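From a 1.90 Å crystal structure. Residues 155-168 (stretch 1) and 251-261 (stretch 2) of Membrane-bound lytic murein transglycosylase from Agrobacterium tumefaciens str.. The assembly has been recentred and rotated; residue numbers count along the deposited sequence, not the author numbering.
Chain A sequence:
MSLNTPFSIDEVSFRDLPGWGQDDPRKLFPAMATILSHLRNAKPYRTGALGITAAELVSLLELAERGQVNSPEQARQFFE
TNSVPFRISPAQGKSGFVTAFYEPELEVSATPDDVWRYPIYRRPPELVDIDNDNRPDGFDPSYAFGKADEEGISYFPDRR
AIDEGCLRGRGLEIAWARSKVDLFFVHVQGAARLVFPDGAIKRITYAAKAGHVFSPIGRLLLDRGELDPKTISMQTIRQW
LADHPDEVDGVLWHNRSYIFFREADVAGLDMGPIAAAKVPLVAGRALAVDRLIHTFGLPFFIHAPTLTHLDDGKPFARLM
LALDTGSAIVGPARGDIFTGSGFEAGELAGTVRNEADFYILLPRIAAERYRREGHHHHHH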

ATOM      1  N   TYR A 155       1.025  23.069  12.202  1.00 17.97           N
ATOM      2  CA  TYR A 155       1.327  21.643  12.034  1.00 16.69           C
ATOM      3  C   TYR A 155       0.494  20.796  13.011  1.00 16.82           C
ATOM      4  O   TYR A 155       0.334  21.176  14.187  1.00 15.30           O
ATOM      5  N   PHE A 156       0.008  19.642  12.544  1.00 15.44           N
ATOM      6  CA  PHE A 156      -0.745  18.752  13.413  1.00 15.76           C
ATOM      7  C   PHE A 156       0.261  18.057  14.346  1.00 16.46           C
ATOM      8  O   PHE A 156       1.409  17.825  13.939  1.00 16.28           O
ATOM      9  N   PRO A 157      -0.137  17.773  15.602  1.00 17.99           N
ATOM     10  CA  PRO A 157       0.740  17.005  16.510  1.00 17.30           C
ATOM     11  C   PRO A 157       1.314  15.722  15.871  1.00 16.84           C
ATOM     12  O   PRO A 157       0.713  15.173  14.942  1.00 17.03           O
ATOM     13  N   ASP A 158       2.466  15.251  16.357  1.00 15.74           N
ATOM     14  CA  ASP A 158       3.083  14.033  15.813  1.00 15.62           C
ATOM     15  C   ASP A 158       2.669  12.787  16.596  1.00 14.30           C
ATOM     16  O   ASP A 158       1.925  12.892  17.545  1.00 14.60           O
ATOM     17  N   ARG A 159       3.148  11.621  16.165  1.00 13.64           N
ATOM     18  CA  ARG A 159       2.784  10.349  16.779  1.00 14.09           C
ATOM     19  C   ARG A 159       2.983  10.395  18.304  1.00 14.02           C
ATOM     20  O   ARG A 159       2.096   9.993  19.089  1.00 13.59           O
ATOM     21  N   ARG A 160       4.125  10.940  18.739  1.00 14.62           N
ATOM     22  CA  ARG A 160       4.372  10.986  20.200  1.00 15.04           C
ATOM     23  C   ARG A 160       3.279  11.759  20.933  1.00 15.24           C
ATOM     24  O   ARG A 160       2.743  11.290  21.965  1.00 15.81           O
ATOM     25  N   ALA A 161       2.954  12.953  20.428  1.00 15.56           N
ATOM     26  CA  ALA A 161       1.978  13.812  21.100  1.00 15.79           C
ATOM     27  C   ALA A 161       0.598  13.127  21.143  1.00 15.69           C
ATOM     28  O   ALA A 161      -0.144  13.225  22.123  1.00 15.64           O
ATOM     29  N   ILE A 162       0.278  12.412  20.078  1.00 15.74           N
ATOM     30  CA  ILE A 162      -1.013  11.685  20.009  1.00 15.81           C
ATOM     31  C   ILE A 162      -1.009  10.495  20.991  1.00 16.09           C
ATOM     32  O   ILE A 162      -1.941  10.343  21.808  1.00 16.92           O
ATOM     33  N   ASP A 163       0.064   9.708  20.971  1.00 16.15           N
ATOM     34  CA  ASP A 163       0.239   8.604  21.926  1.00 17.80           C
ATOM     35  C   ASP A 163       0.214   9.082  23.382  1.00 19.42           C
ATOM     36  O   ASP A 163      -0.230   8.337  24.262  1.00 20.67           O
ATOM     37  N   GLU A 164       0.677  10.306  23.633  1.00 19.36           N
ATOM     38  CA  GLU A 164       0.701  10.882  24.996  1.00 21.53           C
ATOM     39  C   GLU A 164      -0.640  11.514  25.398  1.00 22.08           C
ATOM     40  O   GLU A 164      -0.801  12.007  26.533  1.00 22.33           O
ATOM     41  N   GLY A 165      -1.608  11.512  24.472  1.00 21.26           N
ATOM     42  CA  GLY A 165      -3.005  11.814  24.833  1.00 20.59           C
ATOM     43  C   GLY A 165      -3.672  13.084  24.310  1.00 20.70           C
ATOM     44  O   GLY A 165      -4.738  13.470  24.810  1.00 20.69           O
ATOM     45  N   CYS A 166      -3.129  13.722  23.283  1.00 19.98           N
ATOM     46  CA  CYS A 166      -3.692  15.044  22.923  1.00 21.19           C
ATOM     47  C   CYS A 166      -5.091  14.981  22.280  1.00 20.98           C
ATOM     48  O   CYS A 166      -5.750  16.028  22.125  1.00 22.59           O
ATOM     49  N   LEU A 167      -5.535  13.787  21.894  1.00 20.11           N
ATOM     50  CA  LEU A 167      -6.864  13.605  21.253  1.00 20.19           C
ATOM     51  C   LEU A 167      -7.925  12.963  22.162  1.00 21.16           C
ATOM     52  O   LEU A 167      -9.041  12.662  21.719  1.00 21.16           O
ATOM     53  N   ARG A 168      -7.567  12.714  23.421  1.00 21.46           N
ATOM     54  CA  ARG A 168      -8.467  12.022  24.359  1.00 22.48           C
ATOM     55  C   ARG A 168      -9.735  12.805  24.676  1.00 22.12           C
ATOM     56  O   ARG A 168      -9.721  14.034  24.706  1.00 21.84           O
ATOM     57  N   VAL A 251      11.673   4.349  19.839  1.00 15.49           N
ATOM     58  CA  VAL A 251      11.833   3.846  18.497  1.00 15.95           C
ATOM     59  C   VAL A 251      10.565   4.135  17.669  1.00 14.99           C
ATOM     60  O   VAL A 251      10.662   4.629  16.568  1.00 14.55           O
ATOM     61  N   LEU A 252       9.391   3.779  18.185  1.00 15.11           N
ATOM     62  CA  LEU A 252       8.154   4.027  17.402  1.00 14.74           C
ATOM     63  C   LEU A 252       7.995   5.514  17.111  1.00 14.23           C
ATOM     64  O   LEU A 252       7.567   5.904  16.023  1.00 14.08           O
ATOM     65  N   TRP A 253       8.347   6.349  18.082  1.00 14.73           N
ATOM     66  CA  TRP A 253       8.116   7.801  17.952  1.00 14.78           C
ATOM     67  C   TRP A 253       9.082   8.508  16.986  1.00 15.47           C
ATOM     68  O   TRP A 253       8.855   9.671  16.595  1.00 15.61           O
ATOM     69  N   HIS A 254      10.143   7.794  16.577  1.00 15.16           N
ATOM     70  CA  HIS A 254      11.015   8.213  15.462  1.00 14.45           C
ATOM     71  C   HIS A 254      10.174   8.360  14.200  1.00 14.31           C
ATOM     72  O   HIS A 254      10.469   9.182  13.341  1.00 15.46           O
ATOM     73  N   ASN A 255       9.139   7.534  14.080  1.00 14.16           N
ATOM     74  CA  ASN A 255       8.158   7.709  12.988  1.00 14.12           C
ATOM     75  C   ASN A 255       7.103   8.723  13.414  1.00 14.08           C
ATOM     76  O   ASN A 255       6.132   8.397  14.105  1.00 14.67           O
ATOM     77  N   ARG A 256       7.310   9.977  13.039  1.00 12.53           N
ATOM     78  CA  ARG A 256       6.422  11.052  13.480  1.00 12.44           C
ATOM     79  C   ARG A 256       5.054  11.001  12.783  1.00 12.81           C
ATOM     80  O   ARG A 256       4.084  11.561  13.300  1.00 12.39           O
ATOM     81  N   SER A 257       5.004  10.369  11.618  1.00 12.24           N
ATOM     82  CA  SER A 257       3.732  10.193  10.892  1.00 13.51           C
ATOM     83  C   SER A 257       2.759   9.401  11.751  1.00 14.31           C
ATOM     84  O   SER A 257       3.172   8.494  12.480  1.00 14.05           O
ATOM     85  N   TYR A 258       1.461   9.730  11.666  1.00 13.99           N
ATOM     86  CA  TYR A 258       0.433   8.986  12.410  1.00 13.71           C
ATOM     87  C   TYR A 258      -0.762   8.857  11.481  1.00 13.67           C
ATOM     88  O   TYR A 258      -1.168   9.850  10.854  1.00 13.43           O
ATOM     89  N   ILE A 259      -1.291   7.641  11.397  1.00 14.11           N
ATOM     90  CA  ILE A 259      -2.374   7.307  10.462  1.00 13.98           C
ATOM     91  C   ILE A 259      -3.732   7.374  11.155  1.00 14.69           C
ATOM     92  O   ILE A 259      -3.909   6.849  12.268  1.00 14.37           O
ATOM     93  N   PHE A 260      -4.680   8.065  10.516  1.00 13.61           N
ATOM     94  CA  PHE A 260      -6.088   8.047  10.979  1.00 13.94           C
ATOM     95  C   PHE A 260      -6.904   7.200  10.014  1.00 13.42           C
ATOM     96  O   PHE A 260      -6.584   7.122   8.835  1.00 14.58           O
ATOM     97  N   PHE A 261      -7.910   6.511  10.552  1.00 14.42           N
ATOM     98  CA  PHE A 261      -8.612   5.454   9.829  1.00 14.30           C
ATOM     99  C   PHE A 261     -10.093   5.788   9.713  1.00 15.89           C
ATOM    100  O   PHE A 261     -10.626   6.635  10.452  1.00 15.69           O
TER

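The most striking feature of this contact is a buried arginine, Arg-159, whose side chain leaves the first turn of a short helix and threads into the loop of the second stretch, where backbone carbonyls gather around it. Its CB points toward that loop, and chi1 and chi2 are both t, so the chain runs out extended before chi3 turns to m. CD lies 3.4 Å from Leu-252 O, NE makes a weak hydrogen bond to Asn-255 O (3.0 Å), and NH2 sits 2.9 Å from Ser-257 O. One face of the guanidinium is covered by Tyr-258, with NH1 3.7 Å from CD1 of that ring. Water 2 accepts from Asn-255 ND2 (3.0 Å) and, weakly, from Arg-159 NH2 (3.1 Å), and also bonds Ser-257 OG (2.9 Å), so it links two donors, NH2 and ND2, that cannot bond each other. The backbone joins in as well: Arg-159 N donates to Arg-256 O (3.0 Å).

Asp-158, at the N-cap, serves both the helix and the partner loop. With chi1 p, its OD1 accepts from Ala-161 N (3.1 Å), while OD2 forms a salt bridge with Arg-256 NE (3.2 Å), a nearly linear hydrogen bond at 177°. Water 1 reinforces the pair, donating to Asp-158 OD2 (2.5 Å) and accepting weakly from Arg-256 NH2 (2.8 Å).

Trp-253 (chi1 m) starts sideways, but its indole reaches across to the helix. Arg-160 covers one face, its CA 3.7 Å from the centroid of the five-membered ring and its all-t aliphatic chain continuing over the six-membered ring, where CD approaches CE3 at 3.5 Å. A salt bridge from Arg-160 NE to Glu-164 OE2 (2.8 Å) ties down the end of that chain. At the indole edge, NE1 donates to Asp-163 OD2 (2.7 Å). Water 3 adds a bridge between the backbones, accepting from Arg-160 N (3.0 Å) and donating to Trp-253 O (2.8 Å).

Asp-163 (chi1 m) also reaches Tyr-258 through solvent: water 4 donates to Asp-163 OD1 (2.8 Å) and hydrogen-bonds Tyr-258 OH (2.6 Å). The face of the Tyr-258 ring (chi1 t) receives Ile-162, whose CG2 lies 3.8 Å from the ring centroid. From here the contact becomes apolar. Phe-260 (chi1 m) brings the end of its ring among three side chains that point toward it: its CZ is 3.7 Å from Phe-156 CE2 and 4.0 Å from Ile-162 CD1, and its CE1 is 3.6 Å from Leu-167 CD1. The two phenyl planes are almost perpendicular, at 86°.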

ATOM      1  CB  TYR A 155       2.841  21.396  12.246  1.00 16.97           C
ATOM      2  CG  TYR A 155       3.663  21.967  11.115  1.00 17.10           C
ATOM      3  CD1 TYR A 155       3.655  21.370   9.853  1.00 17.04           C
ATOM      4  CD2 TYR A 155       4.404  23.145  11.299  1.00 18.53           C
ATOM      5  CE1 TYR A 155       4.391  21.911   8.794  1.00 17.60           C
ATOM      6  CE2 TYR A 155       5.132  23.706  10.252  1.00 16.91           C
ATOM      7  CZ  TYR A 155       5.112  23.079   9.012  1.00 16.52           C
ATOM      8  OH  TYR A 155       5.840  23.596   7.998  1.00 16.99           O
ATOM      9  CB  PHE A 156      -1.555  17.737  12.591  1.00 15.61           C
ATOM     10  CG  PHE A 156      -2.638  17.085  13.385  1.00 15.38           C
ATOM     11  CD1 PHE A 156      -3.880  17.705  13.542  1.00 17.56           C
ATOM     12  CD2 PHE A 156      -2.383  15.880  14.068  1.00 14.65           C
ATOM     13  CE1 PHE A 156      -4.885  17.091  14.328  1.00 18.95           C
ATOM     14  CE2 PHE A 156      -3.366  15.286  14.853  1.00 17.52           C
ATOM     15  CZ  PHE A 156      -4.609  15.888  14.974  1.00 18.03           C
ATOM     16  CB  PRO A 157      -0.212  16.643  17.640  1.00 17.75           C
ATOM     17  CG  PRO A 157      -1.127  17.805  17.712  1.00 20.55           C
ATOM     18  CD  PRO A 157      -1.402  18.155  16.282  1.00 16.79           C
ATOM     19  CB  ASP A 158       4.634  14.157  15.732  1.00 15.92           C
ATOM     20  CG  ASP A 158       5.295  14.295  17.092  1.00 18.49           C
ATOM     21  OD1 ASP A 158       4.621  14.218  18.145  1.00 16.59           O
ATOM     22  OD2 ASP A 158       6.529  14.474  17.103  1.00 21.87           O
ATOM     23  CB  ARG A 159       3.630   9.223  16.155  1.00 12.40           C
ATOM     24  CG  ARG A 159       3.418   7.828  16.801  1.00 12.33           C
ATOM     25  CD  ARG A 159       4.233   6.759  16.106  1.00 13.94           C
ATOM     26  NE  ARG A 159       3.801   6.546  14.727  1.00 16.00           N
ATOM     27  CZ  ARG A 159       2.691   5.875  14.393  1.00 13.84           C
ATOM     28  NH1 ARG A 159       1.923   5.345  15.352  1.00 13.76           N
ATOM     29  NH2 ARG A 159       2.376   5.729  13.108  1.00 15.16           N
ATOM     30  CB  ARG A 160       5.738  11.618  20.511  1.00 15.37           C
ATOM     31  CG  ARG A 160       5.971  11.775  22.022  1.00 16.44           C
ATOM     32  CD  ARG A 160       7.409  12.207  22.295  1.00 16.39           C
ATOM     33  NE  ARG A 160       7.603  12.367  23.742  1.00 22.32           N
ATOM     34  CZ  ARG A 160       8.792  12.391  24.346  1.00 24.11           C
ATOM     35  NH1 ARG A 160       9.914  12.272  23.634  1.00 21.46           N
ATOM     36  NH2 ARG A 160       8.858  12.552  25.669  1.00 22.17           N
ATOM     37  CB  ALA A 161       1.893  15.156  20.412  1.00 15.55           C
ATOM     38  CB  ILE A 162      -1.348  11.281  18.570  1.00 15.32           C
ATOM     39  CG1 ILE A 162      -1.445  12.566  17.693  1.00 14.69           C
ATOM     40  CG2 ILE A 162      -2.658  10.445  18.524  1.00 14.97           C
ATOM     41  CD1 ILE A 162      -1.231  12.244  16.184  1.00 15.36           C
ATOM     42  CB  ASP A 163       1.546   7.834  21.687  1.00 17.71           C
ATOM     43  CG  ASP A 163       1.486   6.921  20.477  1.00 17.73           C
ATOM     44  OD1 ASP A 163       0.387   6.749  19.884  1.00 18.56           O
ATOM     45  OD2 ASP A 163       2.531   6.305  20.136  1.00 19.42           O
ATOM     46  CB  GLU A 164       1.833  11.910  25.136  1.00 22.12           C
ATOM     47  CG  GLU A 164       3.237  11.316  25.085  1.00 22.28           C
ATOM     48  CD  GLU A 164       4.325  12.407  25.124  1.00 23.31           C
ATOM     49  OE1 GLU A 164       4.082  13.571  24.692  1.00 28.40           O
ATOM     50  OE2 GLU A 164       5.435  12.074  25.548  1.00 26.69           O
ATOM     51  CB  CYS A 166      -2.725  15.861  22.059  1.00 21.73           C
ATOM     52  SG  CYS A 166      -2.438  15.183  20.413  1.00 24.86           S
ATOM     53  CB  LEU A 167      -6.731  12.774  19.972  1.00 19.28           C
ATOM     54  CG  LEU A 167      -5.857  13.351  18.839  1.00 18.09           C
ATOM     55  CD1 LEU A 167      -5.871  12.394  17.614  1.00 15.92           C
ATOM     56  CD2 LEU A 167      -6.292  14.755  18.428  1.00 18.85           C
ATOM     57  CB  ARG A 168      -7.759  11.768  25.703  1.00 23.19           C
ATOM     58  CG  ARG A 168      -6.633  10.760  25.665  1.00 28.91           C
ATOM     59  CD  ARG A 168      -6.094  10.573  27.086  1.00 37.77           C
ATOM     60  NE  ARG A 168      -6.968   9.678  27.864  1.00 44.44           N
ATOM     61  CZ  ARG A 168      -7.125   9.712  29.189  1.00 49.62           C
ATOM     62  NH1 ARG A 168      -6.484  10.616  29.935  1.00 52.11           N
ATOM     63  NH2 ARG A 168      -7.938   8.841  29.777  1.00 50.93           N
ATOM     64  CB  VAL A 251      12.157   2.334  18.509  1.00 16.12           C
ATOM     65  CG1 VAL A 251      12.101   1.737  17.082  1.00 17.13           C
ATOM     66  CG2 VAL A 251      13.566   2.093  19.151  1.00 17.36           C
ATOM     67  CB  LEU A 252       6.927   3.541  18.171  1.00 14.94           C
ATOM     68  CG  LEU A 252       6.948   2.031  18.470  1.00 14.27           C
ATOM     69  CD1 LEU A 252       5.542   1.579  18.938  1.00 16.27           C
ATOM     70  CD2 LEU A 252       7.452   1.205  17.249  1.00 15.27           C
ATOM     71  CB  TRP A 253       8.129   8.450  19.345  1.00 15.38           C
ATOM     72  CG  TRP A 253       6.948   8.070  20.218  1.00 14.99           C
ATOM     73  CD1 TRP A 253       5.752   7.544  19.809  1.00 15.13           C
ATOM     74  CD2 TRP A 253       6.843   8.234  21.636  1.00 15.21           C
ATOM     75  NE1 TRP A 253       4.927   7.339  20.881  1.00 16.14           N
ATOM     76  CE2 TRP A 253       5.563   7.780  22.016  1.00 16.85           C
ATOM     77  CE3 TRP A 253       7.712   8.731  22.634  1.00 16.61           C
ATOM     78  CZ2 TRP A 253       5.124   7.799  23.347  1.00 16.59           C
ATOM     79  CZ3 TRP A 253       7.273   8.758  23.951  1.00 16.17           C
ATOM     80  CH2 TRP A 253       5.988   8.293  24.301  1.00 16.86           C
ATOM     81  CB  HIS A 254      12.099   7.155  15.227  1.00 14.35           C
ATOM     82  CG  HIS A 254      12.936   7.387  14.008  1.00 14.54           C
ATOM     83  ND1 HIS A 254      13.811   8.446  13.902  1.00 15.99           N
ATOM     84  CD2 HIS A 254      13.097   6.649  12.886  1.00 15.78           C
ATOM     85  CE1 HIS A 254      14.453   8.370  12.747  1.00 15.73           C
ATOM     86  NE2 HIS A 254      14.027   7.289  12.105  1.00 15.32           N
ATOM     87  CB  ASN A 255       7.487   6.376  12.606  1.00 14.02           C
ATOM     88  CG  ASN A 255       6.426   6.577  11.519  1.00 14.70           C
ATOM     89  OD1 ASN A 255       6.593   7.443  10.657  1.00 13.52           O
ATOM     90  ND2 ASN A 255       5.338   5.818  11.581  1.00 14.73           N
ATOM     91  CB  ARG A 256       7.066  12.410  13.166  1.00 12.88           C
ATOM     92  CG  ARG A 256       8.261  12.680  14.068  1.00 12.56           C
ATOM     93  CD  ARG A 256       8.811  14.078  13.752  1.00 19.06           C
ATOM     94  NE  ARG A 256       7.988  15.131  14.300  1.00 21.62           N
ATOM     95  CZ  ARG A 256       7.813  16.343  13.744  1.00 20.31           C
ATOM     96  NH1 ARG A 256       8.330  16.655  12.563  1.00 19.91           N
ATOM     97  NH2 ARG A 256       7.058  17.215  14.382  1.00 19.85           N
ATOM     98  CB  SER A 257       3.975   9.406   9.600  1.00 14.67           C
ATOM     99  OG  SER A 257       2.725   9.010   9.030  1.00 14.38           O
ATOM    100  CB  TYR A 258       0.021   9.768  13.661  1.00 14.07           C
ATOM    101  CG  TYR A 258      -0.861   9.000  14.651  1.00 14.79           C
ATOM    102  CD1 TYR A 258      -0.296   8.324  15.733  1.00 15.59           C
ATOM    103  CD2 TYR A 258      -2.250   8.954  14.502  1.00 14.99           C
ATOM    104  CE1 TYR A 258      -1.107   7.596  16.659  1.00 15.47           C
ATOM    105  CE2 TYR A 258      -3.063   8.243  15.414  1.00 15.73           C
ATOM    106  CZ  TYR A 258      -2.478   7.588  16.500  1.00 17.36           C
ATOM    107  OH  TYR A 258      -3.269   6.898  17.412  1.00 17.93           O
ATOM    108  CB  ILE A 259      -2.178   5.895   9.819  1.00 14.21           C
ATOM    109  CG1 ILE A 259      -0.811   5.785   9.126  1.00 13.81           C
ATOM    110  CG2 ILE A 259      -3.385   5.558   8.833  1.00 13.62           C
ATOM    111  CD1 ILE A 259      -0.475   6.981   8.155  1.00 13.65           C
ATOM    112  CB  PHE A 260      -6.664   9.472  11.056  1.00 14.03           C
ATOM    113  CG  PHE A 260      -5.932  10.341  12.028  1.00 14.88           C
ATOM    114  CD1 PHE A 260      -6.176  10.208  13.392  1.00 13.16           C
ATOM    115  CD2 PHE A 260      -4.960  11.235  11.597  1.00 15.21           C
ATOM    116  CE1 PHE A 260      -5.494  10.999  14.314  1.00 15.72           C
ATOM    117  CE2 PHE A 260      -4.275  12.040  12.527  1.00 16.08           C
ATOM    118  CZ  PHE A 260      -4.543  11.892  13.885  1.00 13.81           C
ATOM    119  CB  PHE A 261      -8.443   4.091  10.576  1.00 14.40           C
ATOM    120  CG  PHE A 261      -7.028   3.577  10.588  1.00 14.23           C
ATOM    121  CD1 PHE A 261      -6.568   2.751   9.580  1.00 15.60           C
ATOM    122  CD2 PHE A 261      -6.154   3.938  11.620  1.00 16.50           C
ATOM    123  CE1 PHE A 261      -5.225   2.260   9.574  1.00 15.04           C
ATOM    124  CE2 PHE A 261      -4.832   3.475  11.622  1.00 15.93           C
ATOM    125  CZ  PHE A 261      -4.366   2.639  10.604  1.00 13.87           C
TER
HETATM  126  O   HOH W   1       7.690  16.739  17.037  1.00 39.60           O
HETATM  127  O   HOH W   2       2.754   6.281  10.068  1.00 17.56           O
HETATM  128  O   HOH W   3       6.627  11.240  17.173  1.00 15.30           O
HETATM  129  O   HOH W   4      -2.361   6.920  19.827  1.00 20.44           O